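Local structure of flagellar protein FliL (Vibrio alginolyticus, 6AHP) at residues 8-13 with 33-38; 29-34 with 105-110. The protein is a stomatin-like protein that assists the function of the bacterial flagellar motor. All coordinates share one frame; numbering follows the deposited sequence.

Contact 1 (8-13 with 33-38); sequences AYVNLP and AQLMVR
A33 meets L12 through its carbonyl, with L12 CB 3.3 Å from A33 O; the backbone bond from L12 N to that oxygen is only weak. A water links the two backbones, accepting from A33 N at 2.7 Å and lying within hydrogen-bonding reach of L12 O. The small methyl of A33 suits this buried spot, where V102 of strand 101-109 packs on it. Q34, opposite N11 in a non-hydrogen-bonded pair, crosses it side chain to side chain with the two amide planes 78° apart. Here the contact is of carbon with oxygen: Q34 CG lies 3.3 Å from N11 OD1, an oxygen whose hydrogen bond comes from K32 NZ. L35 and V10 form a hydrogen-bonded pair, with L35 N giving to V10 O and V10 N giving to L35 O at 2.8 Å. On the buried face of this pair, L35 CD1 touches both V10 CG1, at 4.1 Å, and L12 CD2. These branched aliphatic groups suit a face covered by helices: V10 packs on E43 and A46 of helix 40-48, L12 and L35 on L57 and I53 of helix 50-62. M36 returns to the face of Q34. Its CG is anti to the backbone N (chi1 -174°) and comes within 3.7 Å of Y9 CE1, the two side chains lying side by side. The sulfur follows obliquely, SD 5.4 Å from the centroid of the Y9 ring, a Met-aromatic contact that suits a flexible thioether beside an aromatic group. V37 closes the row, paired with A8 through two nearly straight backbone bonds. Its CG2 lies 3.5 Å from A8 O and also meets A8 CB, and both side chains touch E43. The chemistry implies a hairpin with unlike faces: aliphatic side chains bury one against helices, while amides, ring and thioether give the other a mixed, more exposed surface.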
ATOM      1  N   ALA A   8      17.011 -15.841   2.415  1.00 28.48           N
ATOM      2  CA  ALA A   8      16.982 -15.334   1.053  1.00 25.03           C
ATOM      3  C   ALA A   8      16.450 -13.911   1.088  1.00 23.68           C
ATOM      4  O   ALA A   8      15.842 -13.480   2.072  1.00 27.88           O
ATOM      5  CB  ALA A   8      16.134 -16.225   0.126  1.00 29.09           C
ATOM      6  N   TYR A   9      16.684 -13.175   0.009  1.00 26.02           N
ATOM      7  CA  TYR A   9      16.310 -11.769  -0.089  1.00 21.86           C
ATOM      8  C   TYR A   9      15.401 -11.591  -1.291  1.00 24.80           C
ATOM      9  O   TYR A   9      15.707 -12.064  -2.391  1.00 27.50           O
ATOM     10  CB  TYR A   9      17.560 -10.849  -0.210  1.00 25.61           C
ATOM     11  CG  TYR A   9      18.464 -11.035   0.975  1.00 24.48           C
ATOM     12  CD1 TYR A   9      18.185 -10.420   2.179  1.00 20.52           C
ATOM     13  CD2 TYR A   9      19.544 -11.886   0.909  1.00 22.45           C
ATOM     14  CE1 TYR A   9      18.978 -10.644   3.288  1.00 24.20           C
ATOM     15  CE2 TYR A   9      20.351 -12.103   2.003  1.00 22.49           C
ATOM     16  CZ  TYR A   9      20.058 -11.505   3.185  1.00 24.14           C
ATOM     17  OH  TYR A   9      20.861 -11.741   4.271  1.00 24.93           O
ATOM     18  N   VAL A  10      14.282 -10.928  -1.069  1.00 23.65           N
ATOM     19  CA  VAL A  10      13.304 -10.640  -2.097  1.00 21.56           C
ATOM     20  C   VAL A  10      13.424  -9.158  -2.375  1.00 24.26           C
ATOM     21  O   VAL A  10      13.107  -8.327  -1.510  1.00 23.97           O
ATOM     22  CB  VAL A  10      11.879 -11.008  -1.651  1.00 26.68           C
ATOM     23  CG1 VAL A  10      10.850 -10.403  -2.613  1.00 31.91           C
ATOM     24  CG2 VAL A  10      11.713 -12.519  -1.536  1.00 24.38           C
ATOM     25  N   ASN A  11      13.890  -8.830  -3.569  1.00 30.99           N
ATOM     26  CA  ASN A  11      14.098  -7.441  -3.941  1.00 32.87           C
ATOM     27  C   ASN A  11      12.773  -6.773  -4.251  1.00 35.68           C
ATOM     28  O   ASN A  11      11.957  -7.315  -4.996  1.00 34.01           O
ATOM     29  CB  ASN A  11      15.007  -7.335  -5.159  1.00 32.60           C
ATOM     30  CG  ASN A  11      15.299  -5.898  -5.512  1.00 41.37           C
ATOM     31  OD1 ASN A  11      15.675  -5.101  -4.648  1.00 40.80           O
ATOM     32  ND2 ASN A  11      15.091  -5.545  -6.776  1.00 46.09           N
ATOM     33  N   LEU A  12      12.571  -5.590  -3.691  1.00 38.93           N
ATOM     34  CA  LEU A  12      11.435  -4.753  -4.037  1.00 36.51           C
ATOM     35  C   LEU A  12      11.958  -3.691  -4.992  1.00 39.57           C
ATOM     36  O   LEU A  12      12.508  -2.672  -4.540  1.00 39.87           O
ATOM     37  CB  LEU A  12      10.825  -4.114  -2.789  1.00 35.36           C
ATOM     38  CG  LEU A  12      10.057  -5.058  -1.869  1.00 37.34           C
ATOM     39  CD1 LEU A  12       9.341  -4.249  -0.850  1.00 32.01           C
ATOM     40  CD2 LEU A  12       9.044  -5.898  -2.655  1.00 36.82           C
ATOM     41  N   PRO A  13      11.832  -3.881  -6.306  1.00 40.73           N
ATOM     42  CA  PRO A  13      12.639  -3.075  -7.245  1.00 45.07           C
ATOM     43  C   PRO A  13      12.333  -1.585  -7.228  1.00 44.68           C
ATOM     44  O   PRO A  13      13.256  -0.778  -7.389  1.00 46.59           O
ATOM     45  CB  PRO A  13      12.314  -3.705  -8.609  1.00 44.80           C
ATOM     46  CG  PRO A  13      11.715  -5.067  -8.291  1.00 46.85           C
ATOM     47  CD  PRO A  13      11.016  -4.904  -6.989  1.00 37.76           C
ATOM     48  N   ALA A  33      14.144  -0.633  -0.606  1.00 36.71           N
ATOM     49  CA  ALA A  33      13.904  -1.677   0.386  1.00 35.53           C
ATOM     50  C   ALA A  33      13.969  -3.067  -0.236  1.00 32.51           C
ATOM     51  O   ALA A  33      13.738  -3.256  -1.433  1.00 29.21           O
ATOM     52  CB  ALA A  33      12.536  -1.497   1.064  1.00 32.22           C
ATOM     53  N   GLN A  34      14.260  -4.050   0.619  1.00 28.53           N
ATOM     54  CA  GLN A  34      14.193  -5.461   0.267  1.00 28.82           C
ATOM     55  C   GLN A  34      13.643  -6.221   1.464  1.00 24.17           C
ATOM     56  O   GLN A  34      13.631  -5.713   2.591  1.00 25.56           O
ATOM     57  CB  GLN A  34      15.574  -6.040  -0.138  1.00 29.48           C
ATOM     58  CG  GLN A  34      16.193  -5.424  -1.399  1.00 28.60           C
ATOM     59  CD  GLN A  34      17.359  -6.232  -1.966  1.00 33.68           C
ATOM     60  OE1 GLN A  34      17.334  -7.470  -2.014  1.00 30.18           O
ATOM     61  NE2 GLN A  34      18.391  -5.527  -2.411  1.00 35.14           N
ATOM     62  N   LEU A  35      13.216  -7.457   1.224  1.00 24.18           N
ATOM     63  CA  LEU A  35      12.680  -8.312   2.274  1.00 25.44           C
ATOM     64  C   LEU A  35      13.661  -9.440   2.576  1.00 24.50           C
ATOM     65  O   LEU A  35      14.133 -10.121   1.659  1.00 24.81           O
ATOM     66  CB  LEU A  35      11.318  -8.902   1.871  1.00 22.94           C
ATOM     67  CG  LEU A  35      10.339  -7.854   1.314  1.00 23.72           C
ATOM     68  CD1 LEU A  35       9.192  -8.536   0.601  1.00 21.62           C
ATOM     69  CD2 LEU A  35       9.850  -6.899   2.457  1.00 23.81           C
ATOM     70  N   MET A  36      13.934  -9.647   3.860  1.00 21.36           N
ATOM     71  CA  MET A  36      14.680 -10.806   4.321  1.00 23.87           C
ATOM     72  C   MET A  36      13.692 -11.892   4.743  1.00 21.62           C
ATOM     73  O   MET A  36      12.786 -11.634   5.539  1.00 23.78           O
ATOM     74  CB  MET A  36      15.585 -10.421   5.485  1.00 21.54           C
ATOM     75  CG  MET A  36      16.522 -11.513   5.964  1.00 25.07           C
ATOM     76  SD  MET A  36      17.608 -10.731   7.198  1.00 35.04           S
ATOM     77  CE  MET A  36      17.201 -11.732   8.617  1.00 36.26           C
ATOM     78  N   VAL A  37      13.838 -13.084   4.167  1.00 19.62           N
ATOM     79  CA  VAL A  37      12.943 -14.194   4.451  1.00 26.44           C
ATOM     80  C   VAL A  37      13.805 -15.418   4.737  1.00 27.30           C
ATOM     81  O   VAL A  37      14.985 -15.470   4.379  1.00 27.29           O
ATOM     82  CB  VAL A  37      11.967 -14.496   3.277  1.00 21.29           C
ATOM     83  CG1 VAL A  37      11.234 -13.197   2.766  1.00 21.97           C
ATOM     84  CG2 VAL A  37      12.726 -15.150   2.131  1.00 23.35           C
ATOM     85  N   ARG A  38      13.186 -16.425   5.355  1.00 24.54           N
ATOM     86  CA  ARG A  38      13.809 -17.729   5.559  1.00 27.37           C
ATOM     87  C   ARG A  38      12.963 -18.813   4.908  1.00 27.53           C
ATOM     88  O   ARG A  38      11.803 -19.004   5.281  1.00 28.62           O
ATOM     89  CB  ARG A  38      14.008 -18.012   7.048  1.00 30.68           C
ATOM     90  CG  ARG A  38      15.219 -17.256   7.655  1.00 33.70           C
ATOM     91  CD  ARG A  38      15.394 -17.591   9.135  1.00 39.99           C
ATOM     92  NE  ARG A  38      16.438 -16.766   9.733  1.00 40.80           N
ATOM     93  CZ  ARG A  38      17.734 -17.043   9.641  1.00 45.57           C
ATOM     94  NH1 ARG A  38      18.121 -18.127   8.965  1.00 38.40           N
ATOM     95  NH2 ARG A  38      18.639 -16.240  10.211  1.00 42.11           N
TER
HETATM   96  O   HOH W   1      12.376  -0.675  -2.709  1.00 40.03           O

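Contact 2 (29-34 with 105-110); sequences VQIKAQ and TDFVIQ
I31 pairs with F107 across the strands as a non-hydrogen-bonded pair, the side chains side by side and pointing the same way. From I31 CB, 4.1 Å from D106 O, the chain runs to CG1, which chi1 of -82° places beside the backbone N. There CG1 stands over the centre of the F107 ring, 3.9 Å from the centroid and 4° off the ring normal, a CH-pi contact. The tip, CD1, lies over the face near CZ and CE1, 3.9 Å from F107 CZ. A slim branched aliphatic chain suits a flat ring here, and L69 of helix 66-70 also packs on F107. The strands belong to the antiparallel sheet in which 26-38 is central, and a classic beta bulge interrupts their pairing: T105 and D106 both face K32. T105 N gives to K32 O at 2.9 Å, while K32 N gives to D106 O. The hydroxyl of T105 lies beside the lysine's aliphatic part, OG1 3.3 Å from K32 CG. A water joins T105 OG1, K32 NZ and Q34 NE2, and K32 NZ also bonds OD1 of N11 on strand 7-21. Beyond the pair of I31 and F107, regular bonding resumes, V108 N giving to Q30 O at 3.0 Å.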
ATOM      1  N   VAL A  29      10.892  12.061   0.499  1.00 63.84           N
ATOM      2  CA  VAL A  29      11.717  10.966   0.991  1.00 57.40           C
ATOM      3  C   VAL A  29      11.783   9.897  -0.093  1.00 51.91           C
ATOM      4  O   VAL A  29      10.786   9.617  -0.774  1.00 49.81           O
ATOM      5  CB  VAL A  29      11.150  10.376   2.302  1.00 53.78           C
ATOM      6  CG1 VAL A  29      12.157   9.467   2.980  1.00 52.52           C
ATOM      7  CG2 VAL A  29      10.692  11.488   3.235  1.00 57.78           C
ATOM      8  N   GLN A  30      12.967   9.326  -0.268  1.00 53.00           N
ATOM      9  CA  GLN A  30      13.142   8.108  -1.049  1.00 48.51           C
ATOM     10  C   GLN A  30      13.728   7.022  -0.153  1.00 50.49           C
ATOM     11  O   GLN A  30      14.717   7.256   0.555  1.00 46.16           O
ATOM     12  CB  GLN A  30      14.032   8.338  -2.279  1.00 49.08           C
ATOM     13  CG  GLN A  30      13.456   7.691  -3.540  1.00 54.27           C
ATOM     14  CD  GLN A  30      14.437   7.593  -4.704  1.00 61.22           C
ATOM     15  OE1 GLN A  30      15.604   7.236  -4.517  1.00 64.54           O
ATOM     16  NE2 GLN A  30      13.955   7.875  -5.918  1.00 65.53           N
ATOM     17  N   ILE A  31      13.089   5.850  -0.157  1.00 46.73           N
ATOM     18  CA  ILE A  31      13.515   4.647   0.546  1.00 44.21           C
ATOM     19  C   ILE A  31      13.593   3.515  -0.467  1.00 40.23           C
ATOM     20  O   ILE A  31      12.652   3.298  -1.236  1.00 41.32           O
ATOM     21  CB  ILE A  31      12.561   4.285   1.700  1.00 43.54           C
ATOM     22  CG1 ILE A  31      12.894   5.105   2.934  1.00 40.05           C
ATOM     23  CG2 ILE A  31      12.661   2.799   2.039  1.00 38.68           C
ATOM     24  CD1 ILE A  31      11.703   5.501   3.739  1.00 42.05           C
ATOM     25  N   LYS A  32      14.732   2.836  -0.576  1.00 43.96           N
ATOM     26  CA  LYS A  32      14.852   1.585  -1.320  1.00 42.80           C
ATOM     27  C   LYS A  32      14.886   0.437  -0.315  1.00 35.42           C
ATOM     28  O   LYS A  32      15.562   0.528   0.716  1.00 34.05           O
ATOM     29  CB  LYS A  32      16.121   1.579  -2.186  1.00 40.82           C
ATOM     30  CG  LYS A  32      16.372   0.298  -2.960  1.00 41.04           C
ATOM     31  CD  LYS A  32      15.414   0.125  -4.118  1.00 34.56           C
ATOM     32  CE  LYS A  32      15.786  -1.108  -4.920  1.00 42.52           C
ATOM     33  NZ  LYS A  32      15.946  -2.322  -4.036  1.00 40.67           N
ATOM     34  N   ALA A  33      14.144  -0.633  -0.606  1.00 36.71           N
ATOM     35  CA  ALA A  33      13.904  -1.677   0.386  1.00 35.53           C
ATOM     36  C   ALA A  33      13.969  -3.067  -0.236  1.00 32.51           C
ATOM     37  O   ALA A  33      13.738  -3.256  -1.433  1.00 29.21           O
ATOM     38  CB  ALA A  33      12.536  -1.497   1.064  1.00 32.22           C
ATOM     39  N   GLN A  34      14.260  -4.050   0.619  1.00 28.53           N
ATOM     40  CA  GLN A  34      14.193  -5.461   0.267  1.00 28.82           C
ATOM     41  C   GLN A  34      13.643  -6.221   1.464  1.00 24.17           C
ATOM     42  O   GLN A  34      13.631  -5.713   2.591  1.00 25.56           O
ATOM     43  CB  GLN A  34      15.574  -6.040  -0.138  1.00 29.48           C
ATOM     44  CG  GLN A  34      16.193  -5.424  -1.399  1.00 28.60           C
ATOM     45  CD  GLN A  34      17.359  -6.232  -1.966  1.00 33.68           C
ATOM     46  OE1 GLN A  34      17.334  -7.470  -2.014  1.00 30.18           O
ATOM     47  NE2 GLN A  34      18.391  -5.527  -2.411  1.00 35.14           N
ATOM     48  N   THR A 105      18.050  -0.240   2.100  1.00 29.67           N
ATOM     49  CA  THR A 105      19.336  -0.112   1.463  1.00 39.71           C
ATOM     50  C   THR A 105      19.679   1.333   1.097  1.00 43.19           C
ATOM     51  O   THR A 105      20.797   1.632   1.075  1.00 43.03           O
ATOM     52  CB  THR A 105      19.548  -1.021   0.256  1.00 38.91           C
ATOM     53  OG1 THR A 105      18.590  -0.755  -0.732  1.00 39.59           O
ATOM     54  CG2 THR A 105      19.465  -2.451   0.653  1.00 34.09           C
ATOM     55  N   ASP A 106      18.659   2.193   0.853  1.00 39.19           N
ATOM     56  CA  ASP A 106      18.818   3.622   0.634  1.00 40.78           C
ATOM     57  C   ASP A 106      17.765   4.357   1.445  1.00 48.98           C
ATOM     58  O   ASP A 106      16.646   3.941   1.496  1.00 45.12           O
ATOM     59  CB  ASP A 106      18.663   4.024  -0.798  1.00 44.34           C
ATOM     60  CG  ASP A 106      19.541   3.176  -1.737  1.00 54.77           C
ATOM     61  OD1 ASP A 106      20.151   2.197  -1.309  1.00 52.33           O
ATOM     62  OD2 ASP A 106      19.602   3.483  -2.954  1.00 57.88           O
ATOM     63  N   PHE A 107      18.178   5.426   2.072  1.00 46.78           N
ATOM     64  CA  PHE A 107      17.296   6.229   2.875  1.00 50.64           C
ATOM     65  C   PHE A 107      17.721   7.663   2.780  1.00 55.54           C
ATOM     66  O   PHE A 107      18.682   8.046   3.375  1.00 57.74           O
ATOM     67  CB  PHE A 107      17.459   5.811   4.292  1.00 49.10           C
ATOM     68  CG  PHE A 107      16.257   6.013   5.130  1.00 54.57           C
ATOM     69  CD1 PHE A 107      15.598   7.199   5.134  1.00 53.50           C
ATOM     70  CD2 PHE A 107      15.827   5.022   5.956  1.00 52.35           C
ATOM     71  CE1 PHE A 107      14.507   7.381   5.919  1.00 49.87           C
ATOM     72  CE2 PHE A 107      14.745   5.203   6.739  1.00 48.74           C
ATOM     73  CZ  PHE A 107      14.087   6.384   6.714  1.00 51.98           C
ATOM     74  N   VAL A 108      16.988   8.481   2.069  1.00 54.52           N
ATOM     75  CA  VAL A 108      17.384   9.849   1.913  1.00 56.02           C
ATOM     76  C   VAL A 108      16.283  10.882   1.993  1.00 59.21           C
ATOM     77  O   VAL A 108      15.245  10.709   1.446  1.00 58.69           O
ATOM     78  CB  VAL A 108      18.029  10.003   0.554  1.00 56.43           C
ATOM     79  CG1 VAL A 108      18.953   8.849   0.318  1.00 51.36           C
ATOM     80  CG2 VAL A 108      16.982  10.007  -0.515  1.00 56.20           C
ATOM     81  N   ILE A 109      16.515  11.967   2.681  1.00 59.67           N
ATOM     82  CA  ILE A 109      15.506  12.974   2.765  1.00 65.98           C
ATOM     83  C   ILE A 109      15.987  14.099   1.930  1.00 67.39           C
ATOM     84  O   ILE A 109      16.896  14.777   2.289  1.00 70.97           O
ATOM     85  CB  ILE A 109      15.345  13.454   4.181  1.00 66.06           C
ATOM     86  CG1 ILE A 109      15.197  12.285   5.095  1.00 59.78           C
ATOM     87  CG2 ILE A 109      14.148  14.343   4.319  1.00 62.69           C
ATOM     88  CD1 ILE A 109      15.010  12.714   6.504  1.00 60.39           C
ATOM     89  N   GLN A 110      15.307  14.309   0.832  1.00 70.26           N
ATOM     90  CA  GLN A 110      15.647  15.320  -0.122  1.00 74.15           C
ATOM     91  C   GLN A 110      14.356  15.971  -0.395  1.00 77.53           C
ATOM     92  O   GLN A 110      14.096  17.120  -0.129  1.00 78.27           O
ATOM     93  CB  GLN A 110      16.136  14.660  -1.406  1.00 70.80           C
ATOM     94  CG  GLN A 110      16.541  15.614  -2.508  1.00 72.80           C
ATOM     95  CD  GLN A 110      16.063  15.192  -3.886  1.00 75.81           C
ATOM     96  OE1 GLN A 110      16.119  14.046  -4.255  1.00 77.02           O
ATOM     97  NE2 GLN A 110      15.603  16.140  -4.650  1.00 77.80           N
ATOM     98  OXT GLN A 110      13.522  15.266  -0.877  1.00 77.57           O
TER
HETATM   99  O   HOH W   2      18.369  -2.822  -2.674  1.00 41.20           O

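Strand 26-38 carries both contacts, with A33 and Q34 common to them. Contact 1 joins its later half to strand 7-21, whereas contact 2 joins its earlier half to strand 101-109, so the two edge strands flank it, and the centres of the two contacts lie about 15 Å apart. K32 is the direct connection: its NZ reaches N11 OD1 at 2.9 Å, probably a hydrogen bond, and thus ties the bulge region of contact 2 to the polar face of contact 1. K32 CE also packs on P13 O. Contact 1 lies toward the open end of the hairpin of strands 7-21 and 26-38; contact 2 brings in the last strand after a largely helical run of chain.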